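Side-chain contacts in putative iron-uptake ABC transport system,periplasmic iron-binding protein (Campylobacter jejuni, PDB 3E13), which binds ferric iron in the periplasm and probably delivers it to an ABC transporter for uptake into the cell: residues N5-R10 and K42-E47; K20-K25 and M254-S259; S78-E83 and P274-V279; S150-D155 and I305-K310. All blocks are in the same frame, centred on the assembly; numbering follows the deposited sequence.

How the interactions relate
The first contact closes early: interaction 1 joins strand 3-8 to helix 37-47 on one flank of the central sheet, and it is complete before interactions 3 and 4 open. Helix 14-26, which begins inside that first loop, waits more than 220 residues for its partner in interaction 2, helix 247-257. Interactions 1 and 2 therefore cross; interactions 2, 3 and 4 all cross one another. Interaction 3 ties helix 79-84 to the loop after strand 273-274 and touches interaction 2 directly: Ser78 bonds to Glu255 and Arg276 to the carbonyl of Leu258. Interaction 4, on the opposite side of the chain's centre from interaction 2, packs the C-terminal helix against helix 142-155.

Interaction 1 of 4, residues N5-R10 and K42-E47; sequences NIYSAR and KRLSLE
Strand 3-8 lies between two parallel neighbours in the sheet of this periplasmic binding-protein fold, and helix 37-47 packs beside it, with Tyr7 carrying the contact to residues 42-47. The bond from CA to CB of Tyr7 points toward the helix. Low on the ring, CD2 of Tyr7 lies 3.7 Å from CD2 of Leu44, the two side chains passing head to tail. At the far end the hydroxyl takes over: Tyr7 OH donates to Glu47 OE1 at 2.6 Å, meeting the lone pair on the side of the other oxygen. Glu47 OE1 sits at the ring edge, the carboxylate plane turned 68° from that of the ring. Arg43, one helical turn earlier, reaches out with CG anti to the backbone N (chi1 -179°) and extended to NE, which places one face of its guanidinium over Tyr7 CZ. The same NE binds Glu47 OE2 at 2.8 Å in a salt bridge, nearly in the guanidinium plane. Ser51 adds a hydrogen bond to Glu47 OE1. Both oxygens of Glu47 are thus held, one by arginine and the other by two hydroxyl groups; the nearby positive charge would be expected to keep the carboxylate ionised and a strong acceptor for the phenol.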
loop_
_atom_site.group_PDB
_atom_site.type_symbol
_atom_site.label_atom_id
_atom_site.label_comp_id
_atom_site.label_asym_id
_atom_site.label_seq_id
_atom_site.Cartn_x
_atom_site.Cartn_y
_atom_site.Cartn_z
ATOM N N ASN A 5 -18.444 -9.150 9.023
ATOM C CA ASN A 5 -17.557 -10.002 8.259
ATOM C C ASN A 5 -16.582 -9.193 7.389
ATOM O O ASN A 5 -17.018 -8.491 6.480
ATOM C CB ASN A 5 -18.421 -10.917 7.401
ATOM C CG ASN A 5 -19.293 -11.860 8.270
ATOM O OD1 ASN A 5 -18.773 -12.487 9.198
ATOM N ND2 ASN A 5 -20.574 -11.946 7.978
ATOM N N ILE A 6 -15.299 -9.216 7.745
ATOM C CA ILE A 6 -14.271 -8.443 7.060
ATOM C C ILE A 6 -13.396 -9.363 6.222
ATOM O O ILE A 6 -12.860 -10.330 6.753
ATOM C CB ILE A 6 -13.401 -7.716 8.096
ATOM C CG1 ILE A 6 -14.280 -6.755 8.891
ATOM C CG2 ILE A 6 -12.202 -7.051 7.406
ATOM C CD1 ILE A 6 -13.541 -5.859 9.886
ATOM N N TYR A 7 -13.283 -9.056 4.936
ATOM C CA TYR A 7 -12.319 -9.652 4.026
ATOM C C TYR A 7 -11.191 -8.615 3.865
ATOM O O TYR A 7 -11.428 -7.549 3.344
ATOM C CB TYR A 7 -12.970 -9.906 2.658
ATOM C CG TYR A 7 -13.837 -11.155 2.540
ATOM C CD1 TYR A 7 -14.352 -11.790 3.639
ATOM C CD2 TYR A 7 -14.233 -11.590 1.309
ATOM C CE1 TYR A 7 -15.210 -12.935 3.509
ATOM C CE2 TYR A 7 -15.063 -12.714 1.156
ATOM C CZ TYR A 7 -15.562 -13.360 2.253
ATOM O OH TYR A 7 -16.435 -14.436 2.085
ATOM N N SER A 8 -9.989 -8.957 4.308
ATOM C CA SER A 8 -8.878 -8.026 4.366
ATOM C C SER A 8 -7.618 -8.501 3.698
ATOM O O SER A 8 -7.145 -9.607 3.957
ATOM C CB SER A 8 -8.560 -7.677 5.808
ATOM O OG SER A 8 -7.410 -6.809 5.839
ATOM N N ALA A 9 -7.085 -7.658 2.817
ATOM C CA ALA A 9 -5.809 -7.877 2.192
ATOM C C ALA A 9 -4.683 -7.096 2.885
ATOM O O ALA A 9 -3.576 -7.078 2.407
ATOM C CB ALA A 9 -5.868 -7.563 0.688
ATOM N N ARG A 10 -4.998 -6.456 4.009
ATOM C CA ARG A 10 -3.968 -5.966 4.921
ATOM C C ARG A 10 -3.256 -7.185 5.552
ATOM O O ARG A 10 -3.697 -8.343 5.382
ATOM C CB ARG A 10 -4.552 -5.004 5.956
ATOM C CG ARG A 10 -4.806 -3.641 5.370
ATOM C CD ARG A 10 -5.439 -2.659 6.334
ATOM N NE ARG A 10 -4.653 -2.409 7.537
ATOM C CZ ARG A 10 -3.737 -1.391 7.675
ATOM N NH1 ARG A 10 -3.472 -0.537 6.684
ATOM N NH2 ARG A 10 -3.122 -1.243 8.854
ATOM N N LYS A 42 -11.528 -12.424 -6.289
ATOM C CA LYS A 42 -12.078 -13.589 -6.999
ATOM C C LYS A 42 -13.188 -14.221 -6.167
ATOM O O LYS A 42 -14.285 -14.557 -6.676
ATOM C CB LYS A 42 -10.970 -14.588 -7.271
ATOM C CG LYS A 42 -11.427 -15.831 -8.018
ATOM C CD LYS A 42 -10.261 -16.518 -8.761
ATOM C CE LYS A 42 -10.591 -16.670 -10.260
ATOM N NZ LYS A 42 -12.049 -16.954 -10.498
ATOM N N ARG A 43 -12.910 -14.375 -4.873
ATOM C CA ARG A 43 -13.894 -14.921 -3.959
ATOM C C ARG A 43 -15.160 -14.073 -3.884
ATOM O O ARG A 43 -16.287 -14.580 -3.908
ATOM C CB ARG A 43 -13.251 -15.045 -2.596
ATOM C CG ARG A 43 -14.058 -15.584 -1.531
ATOM C CD ARG A 43 -13.194 -16.022 -0.336
ATOM N NE ARG A 43 -14.041 -16.397 0.766
ATOM C CZ ARG A 43 -13.619 -16.747 1.964
ATOM N NH1 ARG A 43 -12.339 -16.776 2.251
ATOM N NH2 ARG A 43 -14.503 -17.065 2.866
ATOM N N LEU A 44 -15.010 -12.752 -3.722
ATOM C CA LEU A 44 -16.177 -11.903 -3.753
ATOM C C LEU A 44 -17.006 -12.017 -5.038
ATOM O O LEU A 44 -18.240 -11.952 -4.998
ATOM C CB LEU A 44 -15.774 -10.449 -3.520
ATOM C CG LEU A 44 -15.358 -10.095 -2.087
ATOM C CD1 LEU A 44 -14.627 -8.736 -2.071
ATOM C CD2 LEU A 44 -16.574 -10.076 -1.195
ATOM N N SER A 45 -16.331 -12.125 -6.176
ATOM C CA SER A 45 -17.011 -12.290 -7.467
ATOM C C SER A 45 -17.803 -13.582 -7.537
ATOM O O SER A 45 -18.957 -13.533 -7.969
ATOM C CB SER A 45 -16.049 -12.180 -8.660
ATOM O OG SER A 45 -15.550 -10.851 -8.780
ATOM N N LEU A 46 -17.180 -14.703 -7.150
ATOM C CA LEU A 46 -17.851 -16.007 -7.170
ATOM C C LEU A 46 -18.968 -16.118 -6.146
ATOM O O LEU A 46 -20.008 -16.703 -6.419
ATOM C CB LEU A 46 -16.837 -17.138 -6.993
ATOM C CG LEU A 46 -15.957 -17.317 -8.230
ATOM C CD1 LEU A 46 -14.744 -18.144 -7.857
ATOM C CD2 LEU A 46 -16.730 -17.878 -9.459
ATOM N N GLU A 47 -18.783 -15.530 -4.960
ATOM C CA GLU A 47 -19.768 -15.604 -3.896
ATOM C C GLU A 47 -20.949 -14.698 -4.207
ATOM O O GLU A 47 -22.086 -15.033 -3.879
ATOM C CB GLU A 47 -19.121 -15.234 -2.544
ATOM C CG GLU A 47 -18.116 -16.276 -2.046
ATOM C CD GLU A 47 -17.396 -15.893 -0.760
ATOM O OE1 GLU A 47 -17.587 -14.768 -0.256
ATOM O OE2 GLU A 47 -16.624 -16.729 -0.266
#

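Interaction 2 of 4, residues K20-K25 and M254-S259; sequences KKFEEK and MEFMLS
Phe256 runs from helix 247-257 straight at helix 14-26, and Phe22 meets it first, along one side of the ring. CB of Phe256 lies 3.9 Å from CD1 of Phe22. Next, Phe22 CD1 lies over the ring face at CG and CD2, 3.6 Å from Phe256 CD2; here the edge of the Phe22 ring is turned to the face of Phe256 in an edge-to-face pair, centroids 5.3 Å apart and planes at 62°. Farther out, CE2 of Phe256 rests 3.6 Å from CB of Phe22 and equally close to its backbone N. The ring atoms across from these, CD1 and CE1, meet Lys25: its methylene CD sits 3.7 Å from Phe256 CE1, the extended lysine chain running back alongside the ring. At the tip, CZ reaches the helix backbone between Lys21 and Phe22, and CB of Lys21 lies in the ring plane at the edge, 4.0 Å from Phe256 CZ. A chi1 of -176° directs the Phe256 ring across to the other helix. The amine of Lys21 bends elsewhere, to a salt bridge with Glu261, and Phe253 makes a second edge-to-face pair with Phe22. Apart from the backbone N of Phe22 close to the ring rim, the contact is apolar, and no hydrogen bond crosses it, so it depends on the fit of rings and methylenes.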
loop_
_atom_site.group_PDB
_atom_site.type_symbol
_atom_site.label_atom_id
_atom_site.label_comp_id
_atom_site.label_asym_id
_atom_site.label_seq_id
_atom_site.Cartn_x
_atom_site.Cartn_y
_atom_site.Cartn_z
ATOM N N LYS A 20 -10.083 -5.552 18.057
ATOM C CA LYS A 20 -10.460 -5.793 19.456
ATOM C C LYS A 20 -11.066 -4.564 20.054
ATOM O O LYS A 20 -12.120 -4.627 20.725
ATOM C CB LYS A 20 -9.230 -6.189 20.269
ATOM C CG LYS A 20 -8.851 -7.634 20.173
ATOM C CD LYS A 20 -7.958 -8.008 21.381
ATOM C CE LYS A 20 -6.684 -8.721 20.948
ATOM N NZ LYS A 20 -6.026 -9.345 22.127
ATOM N N LYS A 21 -10.478 -3.418 19.750
ATOM C CA LYS A 21 -11.053 -2.178 20.232
ATOM C C LYS A 21 -12.446 -1.927 19.679
ATOM O O LYS A 21 -13.291 -1.436 20.415
ATOM C CB LYS A 21 -10.129 -1.023 19.964
ATOM C CG LYS A 21 -8.910 -1.068 20.845
ATOM C CD LYS A 21 -7.943 -0.011 20.460
ATOM C CE LYS A 21 -8.009 1.122 21.374
ATOM N NZ LYS A 21 -7.652 0.774 22.828
ATOM N N PHE A 22 -12.709 -2.279 18.416
ATOM C CA PHE A 22 -14.055 -2.126 17.869
ATOM C C PHE A 22 -15.060 -3.033 18.598
ATOM O O PHE A 22 -16.207 -2.623 18.905
ATOM C CB PHE A 22 -14.024 -2.443 16.358
ATOM C CG PHE A 22 -15.342 -2.280 15.667
ATOM C CD1 PHE A 22 -15.831 -1.024 15.382
ATOM C CD2 PHE A 22 -16.119 -3.396 15.352
ATOM C CE1 PHE A 22 -17.048 -0.850 14.787
ATOM C CE2 PHE A 22 -17.335 -3.243 14.739
ATOM C CZ PHE A 22 -17.796 -2.003 14.446
ATOM N N GLU A 23 -14.640 -4.267 18.825
ATOM C CA GLU A 23 -15.480 -5.280 19.475
ATOM C C GLU A 23 -15.805 -4.817 20.872
ATOM O O GLU A 23 -16.985 -4.864 21.292
ATOM C CB GLU A 23 -14.783 -6.611 19.511
ATOM C CG GLU A 23 -14.667 -7.278 18.148
ATOM C CD GLU A 23 -13.925 -8.598 18.142
ATOM O OE1 GLU A 23 -14.301 -9.472 17.336
ATOM O OE2 GLU A 23 -12.926 -8.768 18.882
ATOM N N GLU A 24 -14.793 -4.299 21.562
ATOM C CA GLU A 24 -14.989 -3.802 22.918
ATOM C C GLU A 24 -15.935 -2.614 22.953
ATOM O O GLU A 24 -16.789 -2.551 23.846
ATOM C CB GLU A 24 -13.672 -3.428 23.568
ATOM C CG GLU A 24 -12.725 -4.597 23.701
ATOM C CD GLU A 24 -11.277 -4.179 24.022
ATOM O OE1 GLU A 24 -10.520 -5.097 24.398
ATOM O OE2 GLU A 24 -10.882 -2.981 23.884
ATOM N N LYS A 25 -15.794 -1.696 22.009
ATOM C CA LYS A 25 -16.611 -0.478 21.940
ATOM C C LYS A 25 -18.081 -0.779 21.614
ATOM O O LYS A 25 -18.992 -0.255 22.272
ATOM C CB LYS A 25 -16.026 0.546 20.943
ATOM C CG LYS A 25 -16.847 1.838 20.779
ATOM C CD LYS A 25 -16.340 2.776 19.688
ATOM C CE LYS A 25 -17.057 4.173 19.750
ATOM N NZ LYS A 25 -16.909 5.040 18.490
ATOM N N MET A 254 -16.245 1.416 9.351
ATOM C CA MET A 254 -15.568 2.315 8.425
ATOM C C MET A 254 -15.279 3.655 9.174
ATOM O O MET A 254 -14.146 4.155 9.131
ATOM C CB MET A 254 -16.438 2.501 7.185
ATOM C CG MET A 254 -16.481 1.258 6.317
ATOM S SD MET A 254 -17.745 1.315 5.073
ATOM C CE MET A 254 -16.999 2.385 3.873
ATOM N N GLU A 255 -16.285 4.160 9.893
ATOM C CA GLU A 255 -16.107 5.400 10.653
ATOM C C GLU A 255 -15.091 5.224 11.770
ATOM O O GLU A 255 -14.263 6.120 12.004
ATOM C CB GLU A 255 -17.453 5.914 11.172
ATOM C CG GLU A 255 -18.365 6.373 10.048
ATOM C CD GLU A 255 -19.729 6.839 10.485
ATOM O OE1 GLU A 255 -20.086 6.730 11.718
ATOM O OE2 GLU A 255 -20.446 7.394 9.626
ATOM N N PHE A 256 -15.125 4.086 12.435
ATOM C CA PHE A 256 -14.200 3.789 13.513
ATOM C C PHE A 256 -12.739 3.828 13.004
ATOM O O PHE A 256 -11.833 4.294 13.699
ATOM C CB PHE A 256 -14.565 2.416 14.082
ATOM C CG PHE A 256 -13.766 2.002 15.280
ATOM C CD1 PHE A 256 -13.980 2.602 16.515
ATOM C CD2 PHE A 256 -12.806 1.001 15.184
ATOM C CE1 PHE A 256 -13.265 2.190 17.654
ATOM C CE2 PHE A 256 -12.074 0.605 16.340
ATOM C CZ PHE A 256 -12.316 1.226 17.548
ATOM N N MET A 257 -12.506 3.380 11.776
ATOM C CA MET A 257 -11.153 3.392 11.215
ATOM C C MET A 257 -10.612 4.815 11.028
ATOM O O MET A 257 -9.397 4.989 11.003
ATOM C CB MET A 257 -11.104 2.676 9.882
ATOM C CG MET A 257 -11.286 1.141 9.942
ATOM S SD MET A 257 -10.243 0.320 11.101
ATOM C CE MET A 257 -8.674 0.747 10.447
ATOM N N LEU A 258 -11.480 5.812 10.942
ATOM C CA LEU A 258 -11.050 7.222 10.837
ATOM C C LEU A 258 -11.128 7.949 12.159
ATOM O O LEU A 258 -10.955 9.171 12.190
ATOM C CB LEU A 258 -11.837 7.958 9.724
ATOM C CG LEU A 258 -11.261 7.936 8.316
ATOM C CD1 LEU A 258 -9.972 8.725 8.222
ATOM C CD2 LEU A 258 -11.105 6.498 7.839
ATOM N N SER A 259 -11.424 7.235 13.242
ATOM C CA SER A 259 -11.501 7.885 14.569
ATOM C C SER A 259 -10.112 8.278 15.059
ATOM O O SER A 259 -9.121 7.741 14.627
ATOM C CB SER A 259 -12.189 6.963 15.564
ATOM O OG SER A 259 -11.454 5.809 15.867
#

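Interaction 3 of 4, residues S78-E83 and P274-V279; sequences SKYLEE and PIRNDV
Tyr80 and Arg276 meet at about a right angle, where the first turn of helix 79-84 faces the loop that follows strand 273-274 in this solute-binding-protein fold. The touch is small and lies at the ends of both side chains. With chi1 at -166° the Tyr80 ring leaves on the side away from the backbone N, and its hydroxyl comes across to the loop: OH of Tyr80 stands 3.0 Å from NH1 of Arg276, at the edge of the guanidinium and near its plane. The ring itself is turned 50° from that plane, so the two flat groups do not stack. From the other side Arg276 bends at chi3, swinging the guanidinium round to a carboxylate in its own loop. Asp278 is gripped side-on: NE of Arg276 donates to OD2 of Asp278 at 2.9 Å and NH2 to OD1 at the same length, both nearly straight, both to syn lone pairs. NH1 also donates to the backbone oxygen of Leu258, and Phe84 forms a cation-pi contact with the group. With its plane fixed by these partners, the guanidinium has its NH1 corner beside the hydroxyl. Behind Tyr80 the helix start is closed by its N-cap serine: the backbone N of Leu81 gives its hydrogen to Ser78 OG at 3.0 Å, in a bond of 175°.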
loop_
_atom_site.group_PDB
_atom_site.type_symbol
_atom_site.label_atom_id
_atom_site.label_comp_id
_atom_site.label_asym_id
_atom_site.label_seq_id
_atom_site.Cartn_x
_atom_site.Cartn_y
_atom_site.Cartn_z
ATOM N N SER A 78 -21.472 9.051 4.462
ATOM C CA SER A 78 -21.183 9.242 5.877
ATOM C C SER A 78 -20.636 10.652 6.051
ATOM O O SER A 78 -19.588 11.029 5.452
ATOM C CB SER A 78 -20.095 8.264 6.291
ATOM O OG SER A 78 -19.514 8.657 7.523
ATOM N N LYS A 79 -21.291 11.446 6.878
ATOM C CA LYS A 79 -20.737 12.764 7.178
ATOM C C LYS A 79 -19.377 12.678 7.861
ATOM O O LYS A 79 -18.508 13.572 7.678
ATOM C CB LYS A 79 -21.664 13.599 8.043
ATOM C CG LYS A 79 -22.917 14.121 7.370
ATOM C CD LYS A 79 -23.728 14.974 8.293
ATOM C CE LYS A 79 -24.848 15.709 7.577
ATOM N NZ LYS A 79 -25.617 16.583 8.578
ATOM N N TYR A 80 -19.207 11.631 8.650
ATOM C CA TYR A 80 -17.987 11.414 9.396
ATOM C C TYR A 80 -16.826 11.179 8.420
ATOM O O TYR A 80 -15.786 11.856 8.491
ATOM C CB TYR A 80 -18.127 10.266 10.385
ATOM C CG TYR A 80 -17.003 10.236 11.383
ATOM C CD1 TYR A 80 -15.867 9.434 11.188
ATOM C CD2 TYR A 80 -17.013 11.058 12.514
ATOM C CE1 TYR A 80 -14.813 9.450 12.048
ATOM C CE2 TYR A 80 -15.975 11.029 13.398
ATOM C CZ TYR A 80 -14.847 10.278 13.148
ATOM O OH TYR A 80 -13.816 10.232 14.030
ATOM N N LEU A 81 -17.005 10.231 7.486
ATOM C CA LEU A 81 -15.951 9.948 6.526
ATOM C C LEU A 81 -15.645 11.157 5.631
ATOM O O LEU A 81 -14.476 11.399 5.279
ATOM C CB LEU A 81 -16.327 8.719 5.662
ATOM C CG LEU A 81 -16.522 7.384 6.351
ATOM C CD1 LEU A 81 -16.942 6.331 5.333
ATOM C CD2 LEU A 81 -15.190 6.895 7.049
ATOM N N GLU A 82 -16.668 11.923 5.249
ATOM C CA GLU A 82 -16.479 13.005 4.327
ATOM C C GLU A 82 -15.819 14.176 5.051
ATOM O O GLU A 82 -15.107 14.952 4.454
ATOM C CB GLU A 82 -17.814 13.415 3.649
ATOM C CG GLU A 82 -18.301 12.273 2.763
ATOM C CD GLU A 82 -19.666 12.473 2.187
ATOM O OE1 GLU A 82 -20.081 11.587 1.447
ATOM O OE2 GLU A 82 -20.293 13.524 2.436
ATOM N N GLU A 83 -16.021 14.276 6.338
ATOM C CA GLU A 83 -15.400 15.398 7.080
ATOM C C GLU A 83 -13.914 15.179 7.268
ATOM O O GLU A 83 -13.089 16.119 7.218
ATOM C CB GLU A 83 -16.067 15.596 8.421
ATOM C CG GLU A 83 -15.438 16.768 9.210
ATOM C CD GLU A 83 -16.367 17.425 10.163
ATOM O OE1 GLU A 83 -17.578 17.523 9.846
ATOM O OE2 GLU A 83 -15.882 17.816 11.258
ATOM N N PRO A 274 -1.318 8.890 8.698
ATOM C CA PRO A 274 -2.771 9.042 8.882
ATOM C C PRO A 274 -3.427 9.786 7.746
ATOM O O PRO A 274 -2.806 10.657 7.103
ATOM C CB PRO A 274 -2.891 9.904 10.136
ATOM C CG PRO A 274 -1.588 10.648 10.192
ATOM C CD PRO A 274 -0.550 9.698 9.666
ATOM N N ILE A 275 -4.714 9.521 7.544
ATOM C CA ILE A 275 -5.518 10.341 6.641
ATOM C C ILE A 275 -5.928 11.633 7.335
ATOM O O ILE A 275 -5.906 12.689 6.714
ATOM C CB ILE A 275 -6.743 9.555 6.179
ATOM C CG1 ILE A 275 -6.265 8.381 5.357
ATOM C CG2 ILE A 275 -7.736 10.440 5.412
ATOM C CD1 ILE A 275 -5.614 8.691 4.055
ATOM N N ARG A 276 -6.278 11.561 8.599
ATOM C CA ARG A 276 -6.726 12.760 9.304
ATOM C C ARG A 276 -5.593 13.734 9.416
ATOM O O ARG A 276 -4.439 13.341 9.685
ATOM C CB ARG A 276 -7.187 12.411 10.715
ATOM C CG ARG A 276 -8.382 11.566 10.874
ATOM C CD ARG A 276 -8.714 11.291 12.314
ATOM N NE ARG A 276 -9.153 12.522 13.010
ATOM C CZ ARG A 276 -10.375 12.751 13.504
ATOM N NH1 ARG A 276 -11.349 11.861 13.394
ATOM N NH2 ARG A 276 -10.597 13.919 14.135
ATOM N N ASN A 277 -5.948 15.032 9.323
ATOM C CA ASN A 277 -4.973 16.088 9.393
ATOM C C ASN A 277 -4.738 16.646 10.790
ATOM O O ASN A 277 -3.971 17.613 10.954
ATOM C CB ASN A 277 -5.259 17.225 8.418
ATOM C CG ASN A 277 -6.490 18.065 8.782
ATOM O OD1 ASN A 277 -7.102 17.912 9.833
ATOM N ND2 ASN A 277 -6.853 18.968 7.870
ATOM N N ASP A 278 -5.321 16.016 11.787
ATOM C CA ASP A 278 -5.169 16.407 13.192
ATOM C C ASP A 278 -4.541 15.311 14.089
ATOM O O ASP A 278 -4.644 15.343 15.313
ATOM C CB ASP A 278 -6.527 16.873 13.735
ATOM C CG ASP A 278 -7.529 15.768 13.817
ATOM O OD1 ASP A 278 -8.636 15.993 14.346
ATOM O OD2 ASP A 278 -7.243 14.631 13.382
ATOM N N VAL A 279 -3.870 14.352 13.460
ATOM C CA VAL A 279 -3.194 13.287 14.160
ATOM C C VAL A 279 -1.674 13.416 13.923
ATOM O O VAL A 279 -1.205 13.321 12.795
ATOM C CB VAL A 279 -3.676 11.908 13.651
ATOM C CG1 VAL A 279 -2.885 10.802 14.317
ATOM C CG2 VAL A 279 -5.147 11.713 13.946
#

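Interaction 4 of 4, residues S150-D155 and I305-K310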
loop_
_atom_site.group_PDB
_atom_site.type_symbol
_atom_site.label_atom_id
_atom_site.label_comp_id
_atom_site.label_asym_id
_atom_site.label_seq_id
_atom_site.Cartn_x
_atom_site.Cartn_y
_atom_site.Cartn_z
ATOM N N SER A 150 0.998 3.974 -11.977
ATOM C CA SER A 150 1.348 5.398 -11.793
ATOM C C SER A 150 2.320 5.913 -12.831
ATOM O O SER A 150 2.265 7.102 -13.220
ATOM C CB SER A 150 1.888 5.689 -10.379
ATOM O OG SER A 150 3.218 5.328 -10.170
ATOM N N ILE A 151 3.254 5.067 -13.250
ATOM C CA ILE A 151 4.198 5.426 -14.319
ATOM C C ILE A 151 3.473 5.576 -15.670
ATOM O O ILE A 151 3.759 6.485 -16.464
ATOM C CB ILE A 151 5.330 4.419 -14.341
ATOM C CG1 ILE A 151 6.149 4.550 -13.053
ATOM C CG2 ILE A 151 6.234 4.640 -15.521
ATOM C CD1 ILE A 151 7.164 3.383 -12.832
ATOM N N ILE A 152 2.540 4.656 -15.973
ATOM C CA ILE A 152 1.695 4.809 -17.144
ATOM C C ILE A 152 0.979 6.150 -17.082
ATOM O O ILE A 152 0.944 6.919 -18.043
ATOM C CB ILE A 152 0.672 3.673 -17.318
ATOM C CG1 ILE A 152 1.358 2.327 -17.502
ATOM C CG2 ILE A 152 -0.226 3.988 -18.496
ATOM C CD1 ILE A 152 0.419 1.121 -17.340
ATOM N N ALA A 153 0.360 6.427 -15.950
ATOM C CA ALA A 153 -0.444 7.627 -15.832
ATOM C C ALA A 153 0.406 8.908 -16.003
ATOM O O ALA A 153 -0.060 9.891 -16.618
ATOM C CB ALA A 153 -1.180 7.645 -14.505
ATOM N N ASN A 154 1.637 8.884 -15.510
ATOM C CA ASN A 154 2.473 10.068 -15.510
ATOM C C ASN A 154 3.297 10.201 -16.819
ATOM O O ASN A 154 3.372 11.303 -17.395
ATOM C CB ASN A 154 3.420 10.072 -14.323
ATOM C CG ASN A 154 2.788 10.619 -13.094
ATOM O OD1 ASN A 154 2.232 11.753 -13.114
ATOM N ND2 ASN A 154 2.819 9.848 -12.003
ATOM N N ASP A 155 3.837 9.093 -17.316
ATOM C CA ASP A 155 4.859 9.111 -18.359
ATOM C C ASP A 155 4.453 8.350 -19.608
ATOM O O ASP A 155 5.225 8.367 -20.567
ATOM C CB ASP A 155 6.187 8.561 -17.843
ATOM C CG ASP A 155 6.775 9.391 -16.701
ATOM O OD1 ASP A 155 6.499 10.596 -16.575
ATOM O OD2 ASP A 155 7.503 8.892 -15.847
ATOM N N ILE A 305 -4.672 0.219 -14.244
ATOM C CA ILE A 305 -4.268 -1.031 -13.650
ATOM C C ILE A 305 -4.286 -2.193 -14.647
ATOM O O ILE A 305 -3.387 -3.029 -14.603
ATOM C CB ILE A 305 -5.075 -1.382 -12.353
ATOM C CG1 ILE A 305 -4.358 -2.433 -11.532
ATOM C CG2 ILE A 305 -6.532 -1.736 -12.664
ATOM C CD1 ILE A 305 -3.019 -1.945 -10.913
ATOM N N LYS A 306 -5.280 -2.239 -15.529
ATOM C CA LYS A 306 -5.358 -3.366 -16.470
ATOM C C LYS A 306 -4.135 -3.392 -17.381
ATOM O O LYS A 306 -3.572 -4.447 -17.658
ATOM C CB LYS A 306 -6.639 -3.269 -17.262
ATOM C CG LYS A 306 -7.883 -3.542 -16.481
ATOM C CD LYS A 306 -9.095 -3.225 -17.335
ATOM C CE LYS A 306 -10.407 -3.163 -16.637
ATOM N NZ LYS A 306 -11.430 -2.817 -17.756
ATOM N N GLU A 307 -3.736 -2.226 -17.872
ATOM C CA GLU A 307 -2.600 -2.119 -18.767
ATOM C C GLU A 307 -1.281 -2.419 -18.039
ATOM O O GLU A 307 -0.388 -3.039 -18.578
ATOM C CB GLU A 307 -2.565 -0.726 -19.411
ATOM C CG GLU A 307 -1.456 -0.626 -20.454
ATOM C CD GLU A 307 -1.521 0.646 -21.268
ATOM O OE1 GLU A 307 -1.914 1.698 -20.738
ATOM O OE2 GLU A 307 -1.197 0.607 -22.481
ATOM N N ALA A 308 -1.166 -2.008 -16.769
ATOM C CA ALA A 308 0.009 -2.348 -15.978
ATOM C C ALA A 308 0.200 -3.853 -15.889
ATOM O O ALA A 308 1.311 -4.331 -16.047
ATOM C CB ALA A 308 -0.136 -1.776 -14.563
ATOM N N VAL A 309 -0.861 -4.595 -15.614
ATOM C CA VAL A 309 -0.798 -6.049 -15.571
ATOM C C VAL A 309 -0.240 -6.610 -16.895
ATOM O O VAL A 309 0.671 -7.425 -16.917
ATOM C CB VAL A 309 -2.188 -6.659 -15.222
ATOM C CG1 VAL A 309 -2.204 -8.190 -15.470
ATOM C CG2 VAL A 309 -2.562 -6.311 -13.811
ATOM N N LYS A 310 -0.791 -6.121 -17.996
ATOM C CA LYS A 310 -0.398 -6.598 -19.328
ATOM C C LYS A 310 1.055 -6.273 -19.628
ATOM O O LYS A 310 1.765 -7.079 -20.194
ATOM C CB LYS A 310 -1.331 -6.037 -20.378
ATOM C CG LYS A 310 -2.637 -6.783 -20.421
ATOM C CD LYS A 310 -3.650 -6.012 -21.187
ATOM C CE LYS A 310 -4.911 -6.840 -21.411
ATOM N NZ LYS A 310 -5.995 -6.072 -22.053
#
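Ile152 lays its terminal methyl against the start of helix 305-315. CD1 of Ile152 comes 3.6 Å from the backbone N of Ala308 and 4.1 Å from its CB; the short alanine side chain is consistent with the close approach of the helices, CA to CA 7.4 Å between Ile152 and Ala308. CG1 of Ile152 lies beside its backbone N (chi1 -62°), and the other branch, CG2, turns to Glu307, 3.6 Å from OE1. Glu307 answers with an extended chain crossing the isoleucine at a slant: its CG is 4.0 Å from CD1 of Ile152, so its methylenes lie along CD1 while OE1 rests against CG2. Around them Ala160 of helix 157-170 and Asn304 also touch Ile152. The contact sets the C-terminal helix on the helix that carries the iron ligand Tyr143, about 12 Å from Ala308 between side chains. No hydrogen bond crosses between the segments; methyls of Ile152 pack against aliphatic carbons, a backbone N and a carboxylate oxygen, so the join is by van der Waals contact.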